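Local structure of peptidase M16 domain protein (Alicyclobacillus acidocaldarius subsp. acidocaldarius DSM 446, 4XEA) at residues I133-E136 and I137-N141; V126-E129 and K130-A134. The protein is a putative metallopeptidase of the M16 (insulinase) family that binds a metal ion and probably hydrolyses peptide bonds. All coordinates share one frame; numbering follows the deposited sequence.

Contact 1. Residues I133-E136 and I137-N141; sequences IAQE and IHMVN
Ile137 lies one helical turn beyond Ile133, and its side chain leans back over the carbonyl end of that residue. Ile137 CB sits 3.4 Å from Ala134 O. From there Ile137 CG1, turned anti to its own carbonyl carbon (chi1 -69°), runs back to within 3.3 Å of Ile133 O. At the tip, Ile137 CD1 passes at an angle to the earlier isoleucine, 4.1 Å from its branch methyl Ile133 CG2. The carbonyl that these carbons pass is already occupied, since Ile137 N donates to Ile133 O at 2.9 Å. Two bulky apolar side chains suit this buried side, where both also rest on Val173 of helix 170-175.

On the outer faces the residues are more exposed. The His138 ring leans toward the preceding turn, His138 CD2 lying 3.1 Å from Ala134 O, while Gln135 CA stands at the ring edge. Met139, present as selenomethionine, curls back at chi2 and chi3 until Met139 CE reaches 3.6 Å from Gln135 OE1, an apolar methyl meeting an amide oxygen.

Glu136 marks the functional face. Its CG is anti to the backbone N (chi1 -180°), and the bend beyond it carries the carboxylate toward helix 59-66, where Glu136 binds nickel together with His61 and His65. The Glu136 carbonyl continues the helix, with Val140 N bonded to Glu136 O at 3.1 Å and Val140 CG2 packed against that same oxygen. A carboxylate supplies a negative oxygen ligand beside two histidines, a set consistent with the divalent-metal site of M16 peptidases. The regular backbone bonds and the apolar packing on one side leave the acid directed at the metal, where its negative charge would balance part of the cation's.

Contact 2. Residues V126-E129 and K130-A134; sequences VEKE and KGIIA
Glu127 and Lys130 lie across one another at an angle, the acid meeting the lysine's methylene chain rather than its ammonium group. Glu127 OE2 is 3.5 Å from Lys130 CD, whereas the charged atoms Glu127 OE2 and Lys130 NZ remain 5.0 Å apart; Glu127 OE1 makes a long, weak ion pair with Arg174. The extended chain of Lys130 brings Lys130 CE to 4.1 Å from Val126 CG1, and NZ travels on to the carbonyl oxygens of Arg174 and Ile176. A long chain ending in a donor suits this place, with carbon packing along its length and backbone acceptors at its tip.

Glu129 takes a different course. With CG anti to its backbone N (chi1 -161°) and a bend at chi2, Glu129 CG rests 4.0 Å from Ile133 CD1, and its carboxylate passes at an angle beside Ile132, Glu129 OE2 4.0 Å from Ile132 CD1. The acid's principal partner is His65, whose ND1 bonds Glu129 OE1; Glu129 is thereby a second-shell residue that should orient a nickel ligand. In the backbone, Glu129 O accepts Ile133 N at 3.0 Å.

The backbone bonds of Lys128 O to Gly131 and Ile132 are weak. Val126, Lys130 and Ile133 pack on Phe62 of helix 59-66, and the last two also meet Val173 of helix 170-175, which sets this part of helix 123-141 against both helices.

Both contacts belong to helix 123-141, with contact 2 (126-134) coming first along the chain and contact 1 (133-141) continuing it; their centres are 11 Å apart and they share Ile133 and Ala134. The helix belongs to the M16 peptidase domain, and both contacts face helices 59-66 and 170-175. Two acids bear on the metal site: contact 1 supplies the ligand Glu136, and contact 2, two turns earlier, supplies Glu129, which bonds the ligand His65 and probably orients it. One continuous helix can therefore place a first-shell and a second-shell carboxylate beside the histidines of helix 59-66.

Contact 1. Residues I133-E136 and I137-N141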
# COMPACT_ATOMS: atom_id res chain seq x y z
N ILE A 133 -14.42 -16.17 15.24
CA ILE A 133 -14.93 -15.76 13.94
C ILE A 133 -16.24 -14.98 14.08
O ILE A 133 -16.42 -13.98 13.39
CB ILE A 133 -15.08 -16.95 12.97
CG1 ILE A 133 -13.71 -17.58 12.72
CG2 ILE A 133 -15.66 -16.49 11.65
CD1 ILE A 133 -13.79 -18.93 12.04
N ALA A 134 -17.11 -15.37 15.02
CA ALA A 134 -18.36 -14.63 15.24
C ALA A 134 -18.06 -13.18 15.59
O ALA A 134 -18.74 -12.27 15.12
CB ALA A 134 -19.18 -15.27 16.33
N GLN A 135 -17.04 -12.97 16.40
CA GLN A 135 -16.64 -11.63 16.83
C GLN A 135 -16.13 -10.80 15.67
O GLN A 135 -16.51 -9.64 15.51
CB GLN A 135 -15.55 -11.72 17.90
CG GLN A 135 -16.09 -12.01 19.27
CD GLN A 135 -16.79 -10.81 19.87
OE1 GLN A 135 -16.96 -9.78 19.21
NE2 GLN A 135 -17.18 -10.92 21.14
N GLU A 136 -15.24 -11.40 14.88
CA GLU A 136 -14.73 -10.80 13.65
C GLU A 136 -15.88 -10.39 12.71
O GLU A 136 -15.84 -9.30 12.12
CB GLU A 136 -13.78 -11.79 12.96
CG GLU A 136 -13.15 -11.32 11.63
CD GLU A 136 -13.18 -12.40 10.55
OE1 GLU A 136 -13.66 -12.08 9.43
OE2 GLU A 136 -12.73 -13.54 10.81
N ILE A 137 -16.89 -11.24 12.58
CA ILE A 137 -18.09 -10.94 11.79
C ILE A 137 -18.85 -9.71 12.34
O ILE A 137 -19.24 -8.86 11.57
CB ILE A 137 -19.06 -12.15 11.71
CG1 ILE A 137 -18.44 -13.27 10.86
CG2 ILE A 137 -20.39 -11.74 11.11
CD1 ILE A 137 -19.19 -14.59 10.96
N HIS A 138 -19.05 -9.63 13.66
CA HIS A 138 -19.71 -8.45 14.28
C HIS A 138 -18.98 -7.14 14.01
O HIS A 138 -19.59 -6.13 13.67
CB HIS A 138 -19.87 -8.63 15.79
CG HIS A 138 -20.98 -9.57 16.18
ND1 HIS A 138 -22.31 -9.29 15.94
CD2 HIS A 138 -20.95 -10.78 16.79
CE1 HIS A 138 -23.05 -10.29 16.38
NE2 HIS A 138 -22.25 -11.20 16.91
N MSE A 139 -17.66 -7.18 14.17
CA MSE A 139 -16.79 -6.02 13.96
C MSE A 139 -16.90 -5.52 12.52
O MSE A 139 -17.10 -4.33 12.27
CB MSE A 139 -15.33 -6.38 14.26
CG MSE A 139 -14.57 -5.36 15.08
SE MSE A 139 -15.18 -5.25 16.94
CE MSE A 139 -15.33 -7.17 17.30
N VAL A 140 -16.79 -6.45 11.58
CA VAL A 140 -16.85 -6.14 10.15
C VAL A 140 -18.24 -5.66 9.69
O VAL A 140 -18.34 -5.02 8.64
CB VAL A 140 -16.35 -7.37 9.32
CG1 VAL A 140 -16.64 -7.21 7.84
CG2 VAL A 140 -14.85 -7.62 9.60
N ASN A 141 -19.30 -5.95 10.44
CA ASN A 141 -20.65 -5.42 10.11
C ASN A 141 -20.77 -3.96 10.55
O ASN A 141 -21.70 -3.26 10.13
CB ASN A 141 -21.78 -6.22 10.78
CG ASN A 141 -21.91 -7.66 10.28
OD1 ASN A 141 -21.47 -8.00 9.18
ND2 ASN A 141 -22.50 -8.51 11.10

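Contact 2. Residues V126-E129 and K130-A134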
# COMPACT_ATOMS: atom_id res chain seq x y z
N VAL A 126 -12.30 -26.34 17.30
CA VAL A 126 -13.38 -25.93 16.42
C VAL A 126 -14.35 -25.05 17.20
O VAL A 126 -14.81 -24.03 16.70
CB VAL A 126 -14.12 -27.15 15.79
CG1 VAL A 126 -15.47 -26.74 15.20
CG2 VAL A 126 -13.25 -27.80 14.72
N GLU A 127 -14.66 -25.44 18.42
CA GLU A 127 -15.50 -24.58 19.26
C GLU A 127 -14.85 -23.20 19.53
O GLU A 127 -15.46 -22.15 19.27
CB GLU A 127 -15.89 -25.26 20.57
CG GLU A 127 -17.06 -24.58 21.29
CD GLU A 127 -18.23 -24.34 20.36
OE1 GLU A 127 -19.15 -25.17 20.35
OE2 GLU A 127 -18.23 -23.33 19.62
N LYS A 128 -13.59 -23.20 19.96
CA LYS A 128 -12.88 -21.95 20.24
C LYS A 128 -12.91 -21.00 19.05
O LYS A 128 -13.19 -19.80 19.20
CB LYS A 128 -11.42 -22.22 20.64
CG LYS A 128 -10.64 -20.95 20.96
CD LYS A 128 -9.27 -21.24 21.49
CE LYS A 128 -8.50 -19.96 21.74
NZ LYS A 128 -7.10 -20.26 22.09
N GLU A 129 -12.65 -21.53 17.86
CA GLU A 129 -12.47 -20.70 16.71
C GLU A 129 -13.82 -20.13 16.24
O GLU A 129 -13.84 -19.12 15.56
CB GLU A 129 -11.76 -21.47 15.57
CG GLU A 129 -11.13 -20.58 14.50
CD GLU A 129 -9.89 -19.84 14.99
OE1 GLU A 129 -9.63 -18.73 14.49
OE2 GLU A 129 -9.18 -20.37 15.87
N LYS A 130 -14.93 -20.77 16.60
CA LYS A 130 -16.27 -20.26 16.22
C LYS A 130 -16.55 -18.91 16.90
O LYS A 130 -17.10 -18.00 16.27
CB LYS A 130 -17.39 -21.24 16.61
CG LYS A 130 -17.68 -22.36 15.61
CD LYS A 130 -18.73 -23.31 16.18
CE LYS A 130 -18.92 -24.56 15.32
NZ LYS A 130 -20.28 -25.15 15.49
N GLY A 131 -16.19 -18.82 18.17
CA GLY A 131 -16.33 -17.58 18.94
C GLY A 131 -15.49 -16.44 18.36
O GLY A 131 -15.94 -15.27 18.30
N ILE A 132 -14.26 -16.79 17.94
CA ILE A 132 -13.31 -15.82 17.38
C ILE A 132 -13.82 -15.29 16.05
O ILE A 132 -13.71 -14.11 15.76
CB ILE A 132 -11.89 -16.44 17.22
CG1 ILE A 132 -11.31 -16.79 18.60
CG2 ILE A 132 -10.96 -15.49 16.46
CD1 ILE A 132 -9.97 -17.51 18.56
N ILE A 133 -14.42 -16.17 15.24
CA ILE A 133 -14.93 -15.76 13.94
C ILE A 133 -16.24 -14.98 14.08
O ILE A 133 -16.42 -13.98 13.39
CB ILE A 133 -15.08 -16.95 12.97
CG1 ILE A 133 -13.71 -17.58 12.72
CG2 ILE A 133 -15.66 -16.49 11.65
CD1 ILE A 133 -13.79 -18.93 12.04
N ALA A 134 -17.11 -15.37 15.02
CA ALA A 134 -18.36 -14.63 15.24
C ALA A 134 -18.06 -13.18 15.59
O ALA A 134 -18.74 -12.27 15.12
CB ALA A 134 -19.18 -15.27 16.33